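Side-chain contacts in hypothetical protein yfcE (Escherichia coli, PDB 1SU1), which belongs to the calcineurin-like phosphoesterase superfamily and binds two zinc ions: residues H131-G134 / L138-L141; V102-M105 / P110-A113; L190-L195 / S199-V204. All blocks are in the same frame, centred on the assembly; numbering follows the deposited sequence.

The three contacts follow one another along the chain: contact 2, then contact 1, then contact 3. In sequence, contact 2 comes just before strands 115-119 and 124-128, the first two strands of the five-stranded sheet, and contact 1 just after them. Their centres are about 21 Å apart and their nearest atoms about 7 Å, and both reach the second subunit, so both contacts lie at subunit boundaries. Contact 3 is a hairpin at the edge of the six-stranded sheet. Its centre is about 28 Å from that of contact 2, across the centre of the chain, and about 23 Å from that of contact 1. No other subunit touches its segments, and it joins the two sheets of the fold instead.

Contact 1. Residues H131-G134 / L138-L141; sequences HLFG and LPAL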
# COMPACT_ATOMS: atom_id res chain seq x y z
N HIS A 131 8.92 -7.48 9.48
CA HIS A 131 9.09 -6.03 9.56
C HIS A 131 7.78 -5.28 9.86
O HIS A 131 7.81 -4.13 10.28
CB HIS A 131 9.73 -5.49 8.27
CG HIS A 131 8.91 -5.73 7.03
ND1 HIS A 131 8.45 -6.98 6.68
CD2 HIS A 131 8.51 -4.89 6.05
CE1 HIS A 131 7.80 -6.90 5.53
NE2 HIS A 131 7.83 -5.64 5.12
N LEU A 132 6.64 -5.94 9.64
CA LEU A 132 5.33 -5.35 9.90
C LEU A 132 4.87 -5.84 11.28
O LEU A 132 4.60 -5.06 12.18
CB LEU A 132 4.33 -5.79 8.82
CG LEU A 132 4.77 -5.60 7.36
CD1 LEU A 132 3.72 -6.16 6.42
CD2 LEU A 132 5.02 -4.13 7.08
N PHE A 133 4.79 -7.16 11.43
CA PHE A 133 4.43 -7.78 12.70
C PHE A 133 5.64 -8.64 13.09
O PHE A 133 6.31 -9.19 12.22
CB PHE A 133 3.20 -8.68 12.55
CG PHE A 133 1.90 -7.93 12.57
CD1 PHE A 133 1.55 -7.13 13.66
CD2 PHE A 133 1.01 -8.04 11.51
CE1 PHE A 133 0.34 -6.44 13.69
CE2 PHE A 133 -0.22 -7.36 11.53
CZ PHE A 133 -0.55 -6.56 12.62
N GLY A 134 5.90 -8.75 14.38
CA GLY A 134 7.03 -9.54 14.82
C GLY A 134 7.16 -9.60 16.32
O GLY A 134 6.23 -9.22 17.04
N LEU A 138 3.56 -7.69 18.20
CA LEU A 138 2.73 -8.88 18.07
C LEU A 138 1.33 -8.71 17.50
O LEU A 138 0.62 -7.77 17.84
CB LEU A 138 2.62 -9.56 19.43
CG LEU A 138 3.94 -9.98 20.10
CD1 LEU A 138 3.68 -10.56 21.49
CD2 LEU A 138 4.64 -10.99 19.22
N PRO A 139 0.93 -9.62 16.61
CA PRO A 139 -0.40 -9.56 16.03
C PRO A 139 -1.28 -10.08 17.16
O PRO A 139 -0.77 -10.64 18.13
CB PRO A 139 -0.33 -10.58 14.89
CG PRO A 139 1.10 -10.57 14.51
CD PRO A 139 1.78 -10.55 15.85
N ALA A 140 -2.59 -9.90 17.06
CA ALA A 140 -3.46 -10.40 18.11
C ALA A 140 -3.59 -11.90 17.89
O ALA A 140 -3.98 -12.34 16.82
CB ALA A 140 -4.84 -9.73 18.03
N LEU A 141 -3.24 -12.69 18.90
CA LEU A 141 -3.31 -14.15 18.77
C LEU A 141 -3.87 -14.80 20.01
O LEU A 141 -3.81 -14.23 21.10
CB LEU A 141 -1.91 -14.72 18.47
CG LEU A 141 -1.23 -14.26 17.17
CD1 LEU A 141 0.23 -14.70 17.15
CD2 LEU A 141 -1.99 -14.83 15.98
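F133 and P139 pack ring on ring in the long loop that joins strands 124-128 and 146-148 of the five-stranded sheet of this calcineurin-like fold, and their meeting is a CH-pi contact. P139 CB lies 4.2 Å from the centroid of the F133 ring and only 12° off its normal, so the pyrrolidine sits over a face and not at an edge. The side chains run past one another head to tail, and the proline also covers the root of the phenyl group, with P139 CG 3.4 Å from F133 CG and equally near F133 CB. The phenyl reaches this place because its CG lies beside the backbone N and anti to the carbonyl carbon (chi1 -81°), which swings the ring out along the 138-139 backbone; F133 CE1 comes to 4.0 Å from P139 CA.

Beyond the pair, the W115 ring meets the F133 ring with the planes inclined by about 50°, and P110 of the second subunit packs on the same phenylalanine. P139 is backed by F126 and L147 of the sheet, so the F133-P139 pair carries the packing from the sheet out to the subunit boundary.

The loop doubles back with G134 and L138 as its nearest CA pair, 5.4 Å apart. Backbone polar atoms do not bind here: G134 O approaches L138 N, but the angle is too poor for a hydrogen bond. L138 points its CB away from 131-134, yet one branch of its isobutyl group returns, bringing CD2 to 3.2 Å from G134 O.

Contact 2. Residues V102-M105 / P110-A113; sequences VDQM and PITA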
# COMPACT_ATOMS: atom_id res chain seq x y z
N VAL A 102 9.28 -5.72 -9.12
CA VAL A 102 10.01 -6.32 -10.24
C VAL A 102 10.19 -7.80 -9.88
O VAL A 102 10.17 -8.66 -10.76
CB VAL A 102 11.41 -5.67 -10.45
CG1 VAL A 102 12.29 -5.89 -9.23
CG2 VAL A 102 12.06 -6.25 -11.70
N ASP A 103 10.32 -8.09 -8.59
CA ASP A 103 10.47 -9.46 -8.13
C ASP A 103 9.18 -10.23 -8.37
O ASP A 103 9.21 -11.41 -8.73
CB ASP A 103 10.82 -9.50 -6.63
CG ASP A 103 12.13 -8.80 -6.33
OD1 ASP A 103 13.04 -8.84 -7.19
OD2 ASP A 103 12.25 -8.22 -5.22
N GLN A 104 8.05 -9.55 -8.17
CA GLN A 104 6.77 -10.20 -8.39
C GLN A 104 6.56 -10.47 -9.87
O GLN A 104 5.96 -11.49 -10.22
CB GLN A 104 5.60 -9.35 -7.86
CG GLN A 104 4.23 -9.91 -8.21
CD GLN A 104 4.00 -11.30 -7.60
OE1 GLN A 104 3.51 -11.42 -6.47
NE2 GLN A 104 4.36 -12.35 -8.35
N MET A 105 7.03 -9.57 -10.73
CA MET A 105 6.85 -9.80 -12.17
C MET A 105 7.75 -10.94 -12.68
O MET A 105 7.46 -11.52 -13.74
CB MET A 105 7.11 -8.51 -12.97
CG MET A 105 6.43 -8.45 -14.32
SD MET A 105 7.42 -7.62 -15.59
CE MET A 105 6.63 -8.21 -17.08
N PRO A 110 2.43 -15.86 -6.03
CA PRO A 110 2.10 -14.64 -5.27
C PRO A 110 3.03 -14.35 -4.10
O PRO A 110 3.14 -15.15 -3.18
CB PRO A 110 0.67 -14.90 -4.78
CG PRO A 110 0.14 -15.95 -5.72
CD PRO A 110 1.33 -16.84 -5.95
N ILE A 111 3.68 -13.19 -4.11
CA ILE A 111 4.57 -12.82 -3.02
C ILE A 111 4.23 -11.48 -2.33
O ILE A 111 4.95 -11.05 -1.43
CB ILE A 111 6.04 -12.71 -3.50
CG1 ILE A 111 6.13 -11.65 -4.60
CG2 ILE A 111 6.51 -14.06 -4.05
CD1 ILE A 111 7.52 -11.09 -4.79
N THR A 112 3.14 -10.83 -2.74
CA THR A 112 2.77 -9.54 -2.16
C THR A 112 1.99 -9.53 -0.84
O THR A 112 2.01 -8.54 -0.12
CB THR A 112 2.00 -8.66 -3.18
OG1 THR A 112 0.85 -9.37 -3.68
CG2 THR A 112 2.90 -8.29 -4.36
N ALA A 113 1.31 -10.63 -0.52
CA ALA A 113 0.55 -10.70 0.73
C ALA A 113 1.45 -10.45 1.95
O ALA A 113 2.52 -11.06 2.06
CB ALA A 113 -0.14 -12.05 0.86
O HOH W 1 0.65 -10.92 -5.67
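Q104 OE1 is held by two donors, the backbone N-H of I111 and a water. The bond from I111 N to Q104 OE1 is 3.0 Å long and almost straight, 173° at the hydrogen, although the donor stands somewhat out of the carbonyl plane. The water donates to Q104 OE1 over 3.0 Å. It is also hydrogen-bonded to T112 OG1, at a short 2.5 Å whose exact length is doubtful, so that it bridges the two side chains. At the far end of the amide, Q104 NE2 bonds to F109 O. With its oxygen and nitrogen both engaged, the amide is fixed in rotation and its two ends are told apart.

The glutamine reaches the loop through a bent chain: CG leaves trans to the backbone N (chi1 173°), and a turn at chi2 (62°) then carries the amide across to the 110-112 backbone. I111 runs past it the other way. Its CG1 lies 3.2 Å from Q104 OE1, and its CD1 continues on to the helix, where it is 3.8 Å from Q104 N and 4.1 Å from D103 CB. The carboxylate of D103 turns elsewhere, and its OD2 accepts the N-H of S100. T112 adds CG2, 3.8 Å from Q104 OE1.

R95 bonds to T112 O, while W115 of the second subunit packs against P110, T112 and A113. A helix side chain thus binds a backbone N-H of the loop that follows it, closing the connection between helix 101-106 and strand 115-119 in this calcineurin-like fold.

Contact 3. Residues L190-L195 / S199-V204; sequences LSVIAL and SIIAQV
A beta hairpin with a classic bulge joins L190-L195 to S199-V204, its strand segments 190-194 and 202-204 running antiparallel at 171°. The bulge is formed by I201 and A202, which both face V192. I201 N donates to V192 O at 2.8 Å. A202 N adds a weak bond to V192 O at 3.4 Å, and V192 N gives a short, nearly straight bond of 2.7 Å to the carbonyl oxygen A202 O. The extra residue shifts the register by one, so that I193 pairs with I200 and A194 N bonds to S199 O beyond. On the other side of the bulge, L190 and V204 form a regular hydrogen-bonded pair linked by two backbone bonds.

The hairpin closes one edge of the six-stranded sheet, next to strand 181-186, and one of its faces looks onto the five-stranded sheet, as in the layered beta core of calcineurin-like proteins. L190, V192, A202 and V204 are on that face. L190 and V192 pack on F166, V204 on F164, and A202 and V204 on A157. Within the hairpin V192 CG2 touches A202 CB at 4.1 Å, and V192 CG1 crosses over to I201 CB.

I201, at the corner of the chain, has its CG1 beside the backbone N and trans to the carbonyl carbon (chi1 -66°). This lays the extended side chain along strand 190-194 until CD1 stands 3.7 Å from A194 N and 4.0 Å from A194 CB. S191, I193, I200 and Q203 occupy the other face. There the extended Q203 side chain stands up from the non-hydrogen-bonded S191-Q203 pair, and its NE2 donates to S191 OG at 3.2 Å, with the hydroxyl oxygen almost in the amide plane.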
# COMPACT_ATOMS: atom_id res chain seq x y z
N LEU A 190 7.87 -27.97 15.47
CA LEU A 190 8.49 -27.02 14.56
C LEU A 190 10.00 -27.07 14.80
O LEU A 190 10.45 -26.87 15.93
CB LEU A 190 7.98 -25.60 14.82
CG LEU A 190 6.59 -25.25 14.28
CD1 LEU A 190 6.07 -24.00 14.97
CD2 LEU A 190 6.66 -25.06 12.77
N SER A 191 10.77 -27.30 13.74
CA SER A 191 12.23 -27.42 13.88
C SER A 191 13.06 -26.52 12.97
O SER A 191 12.75 -26.36 11.79
CB SER A 191 12.67 -28.87 13.62
OG SER A 191 12.00 -29.79 14.46
N VAL A 192 14.12 -25.96 13.53
CA VAL A 192 15.07 -25.15 12.77
C VAL A 192 16.20 -26.16 12.45
O VAL A 192 16.77 -26.76 13.36
CB VAL A 192 15.65 -24.00 13.60
CG1 VAL A 192 16.58 -23.16 12.73
CG2 VAL A 192 14.52 -23.12 14.14
N ILE A 193 16.51 -26.34 11.17
CA ILE A 193 17.50 -27.31 10.72
C ILE A 193 18.64 -26.71 9.90
O ILE A 193 18.41 -25.94 8.98
CB ILE A 193 16.83 -28.37 9.86
CG1 ILE A 193 15.60 -28.92 10.59
CG2 ILE A 193 17.82 -29.48 9.50
CD1 ILE A 193 14.67 -29.76 9.72
N ALA A 194 19.88 -27.09 10.23
CA ALA A 194 21.05 -26.60 9.49
C ALA A 194 20.95 -27.07 8.05
O ALA A 194 20.58 -28.22 7.80
CB ALA A 194 22.34 -27.12 10.13
N LEU A 195 21.24 -26.18 7.11
CA LEU A 195 21.15 -26.51 5.69
C LEU A 195 22.19 -27.52 5.19
O LEU A 195 21.90 -28.30 4.28
CB LEU A 195 21.25 -25.24 4.83
CG LEU A 195 19.99 -24.76 4.10
CD1 LEU A 195 20.42 -23.83 2.98
CD2 LEU A 195 19.19 -25.92 3.52
N SER A 199 21.28 -30.99 10.77
CA SER A 199 21.24 -31.20 12.21
C SER A 199 20.27 -30.19 12.83
O SER A 199 20.08 -29.09 12.30
CB SER A 199 22.63 -31.04 12.81
OG SER A 199 23.19 -29.78 12.51
N ILE A 200 19.67 -30.57 13.96
CA ILE A 200 18.70 -29.75 14.67
C ILE A 200 19.31 -28.58 15.44
O ILE A 200 20.05 -28.78 16.40
CB ILE A 200 17.89 -30.58 15.68
CG1 ILE A 200 17.31 -31.83 15.01
CG2 ILE A 200 16.79 -29.70 16.29
CD1 ILE A 200 16.42 -31.57 13.81
N ILE A 201 18.97 -27.36 15.03
CA ILE A 201 19.47 -26.16 15.69
C ILE A 201 18.54 -25.76 16.85
O ILE A 201 18.99 -25.26 17.88
CB ILE A 201 19.57 -24.99 14.69
CG1 ILE A 201 20.63 -25.31 13.64
CG2 ILE A 201 19.90 -23.69 15.42
CD1 ILE A 201 20.70 -24.32 12.50
N ALA A 202 17.25 -26.00 16.66
CA ALA A 202 16.25 -25.66 17.68
C ALA A 202 14.91 -26.26 17.28
O ALA A 202 14.63 -26.43 16.10
CB ALA A 202 16.12 -24.15 17.79
N GLN A 203 14.09 -26.61 18.27
CA GLN A 203 12.79 -27.18 17.96
C GLN A 203 11.83 -27.00 19.14
O GLN A 203 12.25 -26.90 20.30
CB GLN A 203 12.92 -28.67 17.57
CG GLN A 203 13.60 -29.54 18.61
CD GLN A 203 13.79 -31.00 18.16
OE1 GLN A 203 14.24 -31.83 18.95
NE2 GLN A 203 13.43 -31.32 16.92
N VAL A 204 10.53 -26.95 18.84
CA VAL A 204 9.54 -26.78 19.89
C VAL A 204 8.30 -27.57 19.54
O VAL A 204 7.92 -27.66 18.37
CB VAL A 204 9.18 -25.26 20.08
CG1 VAL A 204 8.55 -24.70 18.81
CG2 VAL A 204 8.25 -25.08 21.27